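Local coordinates for cell wall surface anchor family protein (Streptococcus agalactiae, PDB 3PHS) that serves as a minor pilin of the bacterial pilus, in which an IgG-like domain mediates adhesion to lung epithelial cells, at residues I17-D26 against P36-Y47; R27-P36 against D124-I132. All coordinates share one frame; numbering follows the deposited sequence.

Interaction 1 (I17-D26 against P36-Y47); sequences IVHLEARDID and PKEGTPIEGVLY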
loop_
_atom_site.group_PDB
_atom_site.type_symbol
_atom_site.label_atom_id
_atom_site.label_comp_id
_atom_site.label_asym_id
_atom_site.label_seq_id
_atom_site.Cartn_x
_atom_site.Cartn_y
_atom_site.Cartn_z
ATOM N N ILE A 17 7.062 -3.786 -20.230
ATOM C CA ILE A 17 6.067 -3.373 -19.239
ATOM C C ILE A 17 6.109 -1.867 -19.237
ATOM O O ILE A 17 7.174 -1.293 -19.039
ATOM C CB ILE A 17 6.430 -3.890 -17.795
ATOM C CG1 ILE A 17 6.578 -5.425 -17.715
ATOM C CG2 ILE A 17 5.448 -3.372 -16.747
ATOM C CD1 ILE A 17 5.743 -6.214 -18.585
ATOM N N VAL A 18 4.963 -1.221 -19.458
ATOM C CA VAL A 18 4.916 0.243 -19.526
ATOM C C VAL A 18 4.168 0.758 -18.313
ATOM O O VAL A 18 2.964 0.527 -18.164
ATOM C CB VAL A 18 4.250 0.753 -20.843
ATOM C CG1 VAL A 18 4.457 2.271 -21.042
ATOM C CG2 VAL A 18 4.817 0.015 -22.058
ATOM N N HIS A 19 4.896 1.453 -17.436
ATOM C CA HIS A 19 4.329 1.943 -16.185
ATOM C C HIS A 19 3.914 3.418 -16.308
ATOM O O HIS A 19 4.767 4.297 -16.298
ATOM C CB HIS A 19 5.368 1.761 -15.058
ATOM C CG HIS A 19 4.842 2.083 -13.692
ATOM N ND1 HIS A 19 4.662 1.127 -12.715
ATOM C CD2 HIS A 19 4.471 3.264 -13.136
ATOM C CE1 HIS A 19 4.172 1.696 -11.628
ATOM N NE2 HIS A 19 4.053 2.994 -11.852
ATOM N N LEU A 20 2.605 3.668 -16.439
ATOM C CA LEU A 20 2.050 5.019 -16.628
ATOM C C LEU A 20 1.082 5.350 -15.515
ATOM O O LEU A 20 0.226 4.529 -15.160
ATOM C CB LEU A 20 1.301 5.133 -17.972
ATOM C CG LEU A 20 2.114 4.749 -19.219
ATOM C CD1 LEU A 20 1.262 4.824 -20.491
ATOM C CD2 LEU A 20 3.351 5.654 -19.327
ATOM N N GLU A 21 1.214 6.549 -14.958
ATOM C CA GLU A 21 0.195 7.052 -14.059
ATOM C C GLU A 21 -0.812 7.812 -14.918
ATOM O O GLU A 21 -0.495 8.866 -15.470
ATOM C CB GLU A 21 0.805 7.937 -12.951
ATOM C CG GLU A 21 1.572 7.096 -11.914
ATOM C CD GLU A 21 2.215 7.910 -10.796
ATOM O OE1 GLU A 21 2.226 9.164 -10.854
ATOM O OE2 GLU A 21 2.744 7.264 -9.873
ATOM N N ALA A 22 -2.004 7.247 -15.031
ATOM C CA ALA A 22 -3.049 7.777 -15.897
ATOM C C ALA A 22 -4.268 8.127 -15.057
ATOM O O ALA A 22 -4.442 7.597 -13.958
ATOM C CB ALA A 22 -3.418 6.735 -16.975
ATOM N N ARG A 23 -5.124 8.992 -15.590
ATOM C CA ARG A 23 -6.399 9.332 -14.946
ATOM C C ARG A 23 -7.447 8.259 -15.239
ATOM O O ARG A 23 -7.388 7.598 -16.286
ATOM C CB ARG A 23 -6.922 10.676 -15.490
ATOM C CG ARG A 23 -5.951 11.875 -15.382
ATOM C CD ARG A 23 -6.407 13.050 -16.267
ATOM N NE ARG A 23 -6.189 12.809 -17.705
ATOM C CZ ARG A 23 -6.390 13.710 -18.668
ATOM N NH1 ARG A 23 -6.805 14.931 -18.364
ATOM N NH2 ARG A 23 -6.184 13.401 -19.949
ATOM N N ASP A 24 -8.430 8.104 -14.351
ATOM C CA ASP A 24 -9.466 7.096 -14.568
ATOM C C ASP A 24 -10.062 7.271 -15.973
ATOM O O ASP A 24 -10.362 6.282 -16.642
ATOM C CB ASP A 24 -10.568 7.144 -13.496
ATOM C CG ASP A 24 -10.144 6.521 -12.158
ATOM O OD1 ASP A 24 -8.969 6.102 -11.991
ATOM O OD2 ASP A 24 -11.012 6.456 -11.251
ATOM N N ILE A 25 -10.185 8.523 -16.426
ATOM C CA ILE A 25 -10.746 8.804 -17.765
ATOM C C ILE A 25 -9.824 8.459 -18.956
ATOM O O ILE A 25 -10.304 8.282 -20.078
ATOM C CB ILE A 25 -11.281 10.259 -17.914
ATOM C CG1 ILE A 25 -10.165 11.287 -17.690
ATOM C CG2 ILE A 25 -12.449 10.482 -16.959
ATOM C CD1 ILE A 25 -10.009 12.269 -18.814
ATOM N N ASP A 26 -8.520 8.378 -18.700
ATOM C CA ASP A 26 -7.531 7.939 -19.679
ATOM C C ASP A 26 -7.575 6.426 -19.871
ATOM O O ASP A 26 -6.978 5.903 -20.813
ATOM C CB ASP A 26 -6.097 8.311 -19.239
ATOM C CG ASP A 26 -5.848 9.820 -19.185
ATOM O OD1 ASP A 26 -6.443 10.553 -20.005
ATOM O OD2 ASP A 26 -5.037 10.265 -18.326
ATOM N N PRO A 36 -3.344 3.250 -22.148
ATOM C CA PRO A 36 -4.250 4.325 -21.787
ATOM C C PRO A 36 -4.097 5.476 -22.789
ATOM O O PRO A 36 -3.075 5.577 -23.500
ATOM C CB PRO A 36 -3.782 4.749 -20.379
ATOM C CG PRO A 36 -2.415 4.254 -20.255
ATOM C CD PRO A 36 -2.316 3.009 -21.119
ATOM N N LYS A 37 -5.117 6.325 -22.825
ATOM C CA LYS A 37 -5.218 7.430 -23.778
ATOM C C LYS A 37 -4.173 8.511 -23.511
ATOM O O LYS A 37 -3.703 9.186 -24.433
ATOM C CB LYS A 37 -6.641 7.999 -23.735
ATOM C CG LYS A 37 -7.701 6.976 -24.173
ATOM C CD LYS A 37 -9.121 7.522 -24.017
ATOM C CE LYS A 37 -10.169 6.480 -24.457
ATOM N NZ LYS A 37 -11.592 6.997 -24.350
ATOM N N GLU A 38 -3.820 8.653 -22.237
ATOM C CA GLU A 38 -2.779 9.556 -21.784
ATOM C C GLU A 38 -2.156 8.840 -20.597
ATOM O O GLU A 38 -2.758 7.910 -20.035
ATOM C CB GLU A 38 -3.355 10.891 -21.282
ATOM C CG GLU A 38 -4.043 11.804 -22.324
ATOM C CD GLU A 38 -3.094 12.340 -23.378
ATOM O OE1 GLU A 38 -1.899 12.558 -23.072
ATOM O OE2 GLU A 38 -3.560 12.547 -24.535
ATOM N N GLY A 39 -0.976 9.284 -20.189
ATOM C CA GLY A 39 -0.333 8.673 -19.021
ATOM C C GLY A 39 1.087 9.143 -18.855
ATOM O O GLY A 39 1.810 9.316 -19.838
ATOM N N THR A 40 1.508 9.307 -17.605
ATOM C CA THR A 40 2.847 9.819 -17.325
ATOM C C THR A 40 3.780 8.665 -17.000
ATOM O O THR A 40 3.485 7.887 -16.095
ATOM C CB THR A 40 2.829 10.792 -16.108
ATOM O OG1 THR A 40 1.804 11.768 -16.304
ATOM C CG2 THR A 40 4.186 11.486 -15.944
ATOM N N PRO A 41 4.898 8.551 -17.728
ATOM C CA PRO A 41 5.819 7.460 -17.457
ATOM C C PRO A 41 6.512 7.682 -16.144
ATOM O O PRO A 41 6.804 8.850 -15.782
ATOM C CB PRO A 41 6.847 7.561 -18.591
ATOM C CG PRO A 41 6.826 8.992 -18.974
ATOM C CD PRO A 41 5.363 9.384 -18.852
ATOM N N ILE A 42 6.751 6.576 -15.437
ATOM C CA ILE A 42 7.480 6.607 -14.181
ATOM C C ILE A 42 8.757 5.807 -14.343
ATOM O O ILE A 42 8.721 4.631 -14.710
ATOM C CB ILE A 42 6.673 6.020 -12.991
ATOM C CG1 ILE A 42 5.269 6.645 -12.901
ATOM C CG2 ILE A 42 7.482 6.176 -11.666
ATOM C CD1 ILE A 42 5.262 8.173 -12.703
ATOM N N GLU A 43 9.882 6.436 -14.015
ATOM C CA GLU A 43 11.171 5.743 -14.050
ATOM C C GLU A 43 11.488 5.123 -12.675
ATOM O O GLU A 43 11.049 5.639 -11.623
ATOM C CB GLU A 43 12.274 6.728 -14.501
ATOM C CG GLU A 43 13.678 6.109 -14.700
ATOM C CD GLU A 43 14.472 5.959 -13.399
ATOM O OE1 GLU A 43 15.363 5.078 -13.329
ATOM O OE2 GLU A 43 14.198 6.700 -12.429
ATOM N N GLY A 44 12.266 4.044 -12.677
ATOM C CA GLY A 44 12.808 3.473 -11.430
ATOM C C GLY A 44 11.943 2.436 -10.728
ATOM O O GLY A 44 12.271 2.002 -9.612
ATOM N N VAL A 45 10.844 2.026 -11.361
ATOM C CA VAL A 45 9.964 1.009 -10.781
ATOM C C VAL A 45 10.514 -0.370 -11.123
ATOM O O VAL A 45 10.796 -0.673 -12.302
ATOM C CB VAL A 45 8.461 1.137 -11.241
ATOM C CG1 VAL A 45 7.570 0.042 -10.597
ATOM C CG2 VAL A 45 7.890 2.524 -10.902
ATOM N N LEU A 46 10.699 -1.182 -10.082
ATOM C CA LEU A 46 11.227 -2.531 -10.242
ATOM C C LEU A 46 10.120 -3.524 -10.533
ATOM O O LEU A 46 9.217 -3.713 -9.712
ATOM C CB LEU A 46 12.004 -2.942 -8.978
ATOM C CG LEU A 46 12.603 -4.345 -8.919
ATOM C CD1 LEU A 46 13.390 -4.673 -10.188
ATOM C CD2 LEU A 46 13.506 -4.401 -7.694
ATOM N N TYR A 47 10.190 -4.134 -11.719
ATOM C CA TYR A 47 9.295 -5.238 -12.102
ATOM C C TYR A 47 10.029 -6.577 -12.045
ATOM O O TYR A 47 11.206 -6.682 -12.434
ATOM C CB TYR A 47 8.696 -5.004 -13.511
ATOM C CG TYR A 47 7.513 -4.071 -13.456
ATOM C CD1 TYR A 47 7.677 -2.689 -13.588
ATOM C CD2 TYR A 47 6.232 -4.559 -13.209
ATOM C CE1 TYR A 47 6.582 -1.830 -13.509
ATOM C CE2 TYR A 47 5.132 -3.694 -13.106
ATOM C CZ TYR A 47 5.319 -2.338 -13.267
ATOM O OH TYR A 47 4.227 -1.492 -13.177
HETATM O O HOH W 1 -12.076 8.044 -22.031
#
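A chi1 of -173° sends the His19 imidazole away from its own amide nitrogen, and with the Tyr47 ring swung opposite its carbonyl carbon (chi1 -82°), imidazole and phenol meet rim to rim. His19 ND1 and Tyr47 OH are 2.7 Å apart in a hydrogen bond that either could donate, while the ring planes stand 61° apart and neither covers the other. Each ring carries a methyl group over a face: Val45 CG2 sits above the imidazole, and Ile17 CG2 lies 3.5 Å from the Tyr47 ring centroid, close to the ring normal. Ile42 adds CG1 at the imidazole edge, 3.5 Å from His19 CD2, and lays CD1 against the Glu21 carboxylate. These contacts restrict how either ring can turn.

Backbone bonds set the register. Glu21 and Thr40 form an antiparallel hydrogen-bonded pair, and Ile42 N reaches His19 O at 3.1 Å. On the face carrying Leu20 and Pro41, Leu20 splits its branches: CD1 touches Pro36 CG at 3.7 Å, and CD2 rests on Pro41. Farther along, Lys37 N donates to Asp26 O over 2.8 Å. The Asp26 carboxylate is held side-on by Arg23, whose NE is 2.9 Å from Asp26 OD2 and whose NH2 takes OD1; Arg23 N also bonds OD2. Thus fixed, it packs against Glu38 CB. Ala22 O is engaged by Trp133 NE1. Antiparallel pairing of strands 13-21 and 40-41, followed by passage of the chain to strand 46-52 in another sheet, is consistent with two sheets of an Ig-like beta sandwich joined by this passage.

Interaction 2 (R27-P36 against D124-I132); sequences RPNPQLEIAP and DKVIYPKII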
loop_
_atom_site.group_PDB
_atom_site.type_symbol
_atom_site.label_atom_id
_atom_site.label_comp_id
_atom_site.label_asym_id
_atom_site.label_seq_id
_atom_site.Cartn_x
_atom_site.Cartn_y
_atom_site.Cartn_z
ATOM N N ARG A 27 -8.234 5.718 -18.968
ATOM C CA ARG A 27 -8.201 4.267 -19.055
ATOM C C ARG A 27 -9.508 3.584 -18.715
ATOM O O ARG A 27 -9.565 2.807 -17.750
ATOM C CB ARG A 27 -7.061 3.698 -18.205
ATOM C CG ARG A 27 -6.560 2.395 -18.775
ATOM C CD ARG A 27 -5.494 1.733 -17.907
ATOM N NE ARG A 27 -5.145 0.465 -18.538
ATOM C CZ ARG A 27 -4.163 -0.335 -18.150
ATOM N NH1 ARG A 27 -3.398 -0.020 -17.097
ATOM N NH2 ARG A 27 -3.949 -1.456 -18.825
ATOM N N PRO A 28 -10.562 3.849 -19.509
ATOM C CA PRO A 28 -11.833 3.146 -19.300
ATOM C C PRO A 28 -11.655 1.672 -19.639
ATOM O O PRO A 28 -10.840 1.340 -20.508
ATOM C CB PRO A 28 -12.783 3.800 -20.323
ATOM C CG PRO A 28 -11.878 4.293 -21.415
ATOM C CD PRO A 28 -10.573 4.670 -20.740
ATOM N N ASN A 29 -12.382 0.797 -18.954
ATOM C CA ASN A 29 -12.294 -0.649 -19.244
ATOM C C ASN A 29 -10.823 -1.098 -19.400
ATOM O O ASN A 29 -10.423 -1.589 -20.462
ATOM C CB ASN A 29 -13.117 -0.991 -20.517
ATOM C CG ASN A 29 -13.186 -2.501 -20.805
ATOM O OD1 ASN A 29 -13.368 -2.921 -21.957
ATOM N ND2 ASN A 29 -13.057 -3.315 -19.763
ATOM N N PRO A 30 -9.998 -0.909 -18.350
ATOM C CA PRO A 30 -8.575 -1.218 -18.524
ATOM C C PRO A 30 -8.337 -2.680 -18.941
ATOM O O PRO A 30 -8.942 -3.615 -18.377
ATOM C CB PRO A 30 -7.971 -0.938 -17.135
ATOM C CG PRO A 30 -9.137 -0.970 -16.182
ATOM C CD PRO A 30 -10.320 -0.470 -16.978
ATOM N N GLN A 31 -7.478 -2.853 -19.937
ATOM C CA GLN A 31 -7.089 -4.158 -20.442
ATOM C C GLN A 31 -5.573 -4.129 -20.603
ATOM O O GLN A 31 -5.005 -3.132 -21.034
ATOM C CB GLN A 31 -7.768 -4.491 -21.783
ATOM C CG GLN A 31 -9.319 -4.494 -21.774
ATOM C CD GLN A 31 -9.937 -5.562 -20.864
ATOM O OE1 GLN A 31 -10.929 -5.309 -20.158
ATOM N NE2 GLN A 31 -9.367 -6.757 -20.886
ATOM N N LEU A 32 -4.931 -5.225 -20.221
ATOM C CA LEU A 32 -3.473 -5.266 -20.067
ATOM C C LEU A 32 -2.716 -4.796 -21.313
ATOM O O LEU A 32 -1.713 -4.105 -21.198
ATOM C CB LEU A 32 -3.008 -6.670 -19.656
ATOM C CG LEU A 32 -3.111 -7.004 -18.165
ATOM C CD1 LEU A 32 -2.833 -8.493 -17.985
ATOM C CD2 LEU A 32 -2.127 -6.180 -17.284
ATOM N N GLU A 33 -3.199 -5.158 -22.498
ATOM C CA GLU A 33 -2.451 -4.784 -23.708
ATOM C C GLU A 33 -2.904 -3.494 -24.391
ATOM O O GLU A 33 -2.291 -3.075 -25.382
ATOM C CB GLU A 33 -2.390 -5.948 -24.694
ATOM C CG GLU A 33 -1.553 -7.099 -24.200
ATOM C CD GLU A 33 -1.602 -8.261 -25.160
ATOM O OE1 GLU A 33 -1.024 -8.143 -26.244
ATOM O OE2 GLU A 33 -2.221 -9.282 -24.823
ATOM N N ILE A 34 -3.944 -2.852 -23.851
ATOM C CA ILE A 34 -4.448 -1.580 -24.413
ATOM C C ILE A 34 -3.851 -0.386 -23.683
ATOM O O ILE A 34 -4.107 -0.223 -22.497
ATOM C CB ILE A 34 -6.017 -1.494 -24.329
ATOM C CG1 ILE A 34 -6.688 -2.556 -25.219
ATOM C CG2 ILE A 34 -6.516 -0.079 -24.648
ATOM C CD1 ILE A 34 -6.663 -2.249 -26.736
ATOM N N ALA A 35 -3.075 0.444 -24.396
ATOM C CA ALA A 35 -2.498 1.675 -23.824
ATOM C C ALA A 35 -3.587 2.614 -23.309
ATOM O O ALA A 35 -4.635 2.765 -23.943
ATOM C CB ALA A 35 -1.616 2.412 -24.854
ATOM N N PRO A 36 -3.344 3.250 -22.148
ATOM C CA PRO A 36 -4.250 4.325 -21.787
ATOM C C PRO A 36 -4.097 5.476 -22.789
ATOM O O PRO A 36 -3.075 5.577 -23.500
ATOM C CB PRO A 36 -3.782 4.749 -20.379
ATOM C CG PRO A 36 -2.415 4.254 -20.255
ATOM C CD PRO A 36 -2.316 3.009 -21.119
ATOM N N ASP A 124 5.820 -11.566 -28.942
ATOM C CA ASP A 124 6.217 -10.303 -28.286
ATOM C C ASP A 124 4.993 -9.616 -27.683
ATOM O O ASP A 124 3.911 -9.593 -28.300
ATOM C CB ASP A 124 6.881 -9.353 -29.270
ATOM C CG ASP A 124 8.153 -9.914 -29.865
ATOM O OD1 ASP A 124 8.535 -9.414 -30.932
ATOM O OD2 ASP A 124 8.778 -10.812 -29.270
ATOM N N LYS A 125 5.168 -9.032 -26.498
ATOM C CA LYS A 125 4.045 -8.429 -25.772
ATOM C C LYS A 125 4.405 -7.060 -25.237
ATOM O O LYS A 125 5.532 -6.845 -24.773
ATOM C CB LYS A 125 3.642 -9.316 -24.578
ATOM C CG LYS A 125 2.962 -10.658 -24.923
ATOM C CD LYS A 125 1.522 -10.447 -25.358
ATOM C CE LYS A 125 0.773 -11.787 -25.523
ATOM N NZ LYS A 125 -0.448 -11.552 -26.351
ATOM N N VAL A 126 3.420 -6.158 -25.263
ATOM C CA VAL A 126 3.522 -4.858 -24.588
ATOM C C VAL A 126 2.354 -4.786 -23.586
ATOM O O VAL A 126 1.194 -4.952 -23.953
ATOM C CB VAL A 126 3.501 -3.687 -25.582
ATOM C CG1 VAL A 126 3.559 -2.331 -24.842
ATOM C CG2 VAL A 126 4.671 -3.801 -26.585
ATOM N N ILE A 127 2.667 -4.568 -22.317
ATOM C CA ILE A 127 1.628 -4.637 -21.291
ATOM C C ILE A 127 1.671 -3.391 -20.417
ATOM O O ILE A 127 2.751 -2.850 -20.149
ATOM C CB ILE A 127 1.726 -5.914 -20.409
ATOM C CG1 ILE A 127 3.016 -5.942 -19.656
ATOM C CG2 ILE A 127 1.523 -7.256 -21.226
ATOM C CD1 ILE A 127 2.784 -6.330 -18.257
ATOM N N TYR A 128 0.486 -2.953 -19.996
ATOM C CA TYR A 128 0.300 -1.748 -19.203
ATOM C C TYR A 128 -0.330 -2.184 -17.874
ATOM O O TYR A 128 -1.548 -2.383 -17.813
ATOM C CB TYR A 128 -0.619 -0.756 -19.935
ATOM C CG TYR A 128 -0.030 -0.226 -21.237
ATOM C CD1 TYR A 128 -0.147 -0.961 -22.422
ATOM C CD2 TYR A 128 0.660 0.978 -21.273
ATOM C CE1 TYR A 128 0.432 -0.497 -23.633
ATOM C CE2 TYR A 128 1.231 1.459 -22.473
ATOM C CZ TYR A 128 1.107 0.704 -23.642
ATOM O OH TYR A 128 1.649 1.163 -24.822
ATOM N N PRO A 129 0.490 -2.386 -16.819
ATOM C CA PRO A 129 -0.145 -2.836 -15.569
ATOM C C PRO A 129 -1.137 -1.788 -15.066
ATOM O O PRO A 129 -0.991 -0.604 -15.378
ATOM C CB PRO A 129 1.038 -2.984 -14.600
ATOM C CG PRO A 129 2.228 -3.239 -15.501
ATOM C CD PRO A 129 1.963 -2.340 -16.691
ATOM N N LYS A 130 -2.139 -2.229 -14.311
ATOM C CA LYS A 130 -3.139 -1.322 -13.723
ATOM C C LYS A 130 -2.522 -0.701 -12.487
ATOM O O LYS A 130 -2.092 -1.411 -11.574
ATOM C CB LYS A 130 -4.418 -2.083 -13.366
ATOM C CG LYS A 130 -5.056 -2.743 -14.588
ATOM C CD LYS A 130 -6.299 -3.571 -14.236
ATOM C CE LYS A 130 -6.734 -4.412 -15.439
ATOM N NZ LYS A 130 -7.652 -5.519 -15.020
ATOM N N ILE A 131 -2.420 0.622 -12.497
ATOM C CA ILE A 131 -1.631 1.312 -11.502
ATOM C C ILE A 131 -2.512 2.325 -10.797
ATOM O O ILE A 131 -3.182 3.116 -11.445
ATOM C CB ILE A 131 -0.409 2.007 -12.156
ATOM C CG1 ILE A 131 0.603 0.950 -12.630
ATOM C CG2 ILE A 131 0.311 2.965 -11.164
ATOM C CD1 ILE A 131 1.405 1.428 -13.828
ATOM N N ILE A 132 -2.506 2.287 -9.470
ATOM C CA ILE A 132 -3.233 3.294 -8.708
ATOM C C ILE A 132 -2.233 4.233 -8.046
ATOM O O ILE A 132 -1.157 3.807 -7.604
ATOM C CB ILE A 132 -4.274 2.717 -7.694
ATOM C CG1 ILE A 132 -3.605 1.827 -6.650
ATOM C CG2 ILE A 132 -5.438 1.990 -8.436
ATOM C CD1 ILE A 132 -4.466 1.618 -5.380
HETATM O O HOH W 2 -3.395 2.027 -15.000
HETATM O O HOH W 3 0.095 -3.900 -26.405
HETATM O O HOH W 4 1.110 -6.666 -26.817
#
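Tyr128 O is gripped by the Arg27 guanidinium: NH2 of Arg27 donates over 2.8 Å and lies 21° from the carbonyl plane, while NH1 adds a weak bond. NH1 also makes a weak bond to Pro129 O, and water 2 joins it to Ile131 N. The same NH2 reaches back to Gln31 O at 3.0 Å, approaching from above that carbonyl's plane; Ile34 N comes to Gln31 O from the opposite face and closes the type I turn Gln31-Ile34. An extended chain from CG to NE carries the arginine across to these carbonyls, which lie near its plane.

Within the turn, Leu32 O accepts Tyr128 N at 2.8 Å. The tyrosine ring then lies under Ala35, whose CA is 3.6 Å from the ring centroid and 11° off the normal, a CH-pi contact; Ala35 CB bears on Tyr128 CZ, and Pro36 CD approaches Tyr128 CD2 obliquely. Glu33 OE2 makes a salt bridge of 3.3 Å with Lys125 NZ, but Glu123 is the lysine's stronger partner.

The loop thus covers the end of strand 125-127 and the residues following it. That strand runs parallel to strand 13-21, whose Val18 touches the Tyr128 side chain, while Pro129 packs toward Phe117 and Val114 of strand 109-121.

In the fold
The centres of interactions 1 and 2 are about 9 Å apart, and the two contacts share Pro36. Their segments alternate along the chain: 17-26, then the loop 27-36, then 36-47, and far later 124-132. Strand 13-21 connects them, pairing antiparallel with strand 40-41 on behalf of interaction 1 and parallel with strand 125-127, which belongs to interaction 2. Direct evidence of the junction is a probable hydrogen bond of 2.8 Å between Val18 N and Ile127 O, together with packing of Ile131 CD1 on His19 ND1. Interaction 1 is local but interaction 2 spans 88 residues; both reach the sheet of strand 13-21 in the N-terminal half, probably Ig-like, before strand 135-146 starts another sheet.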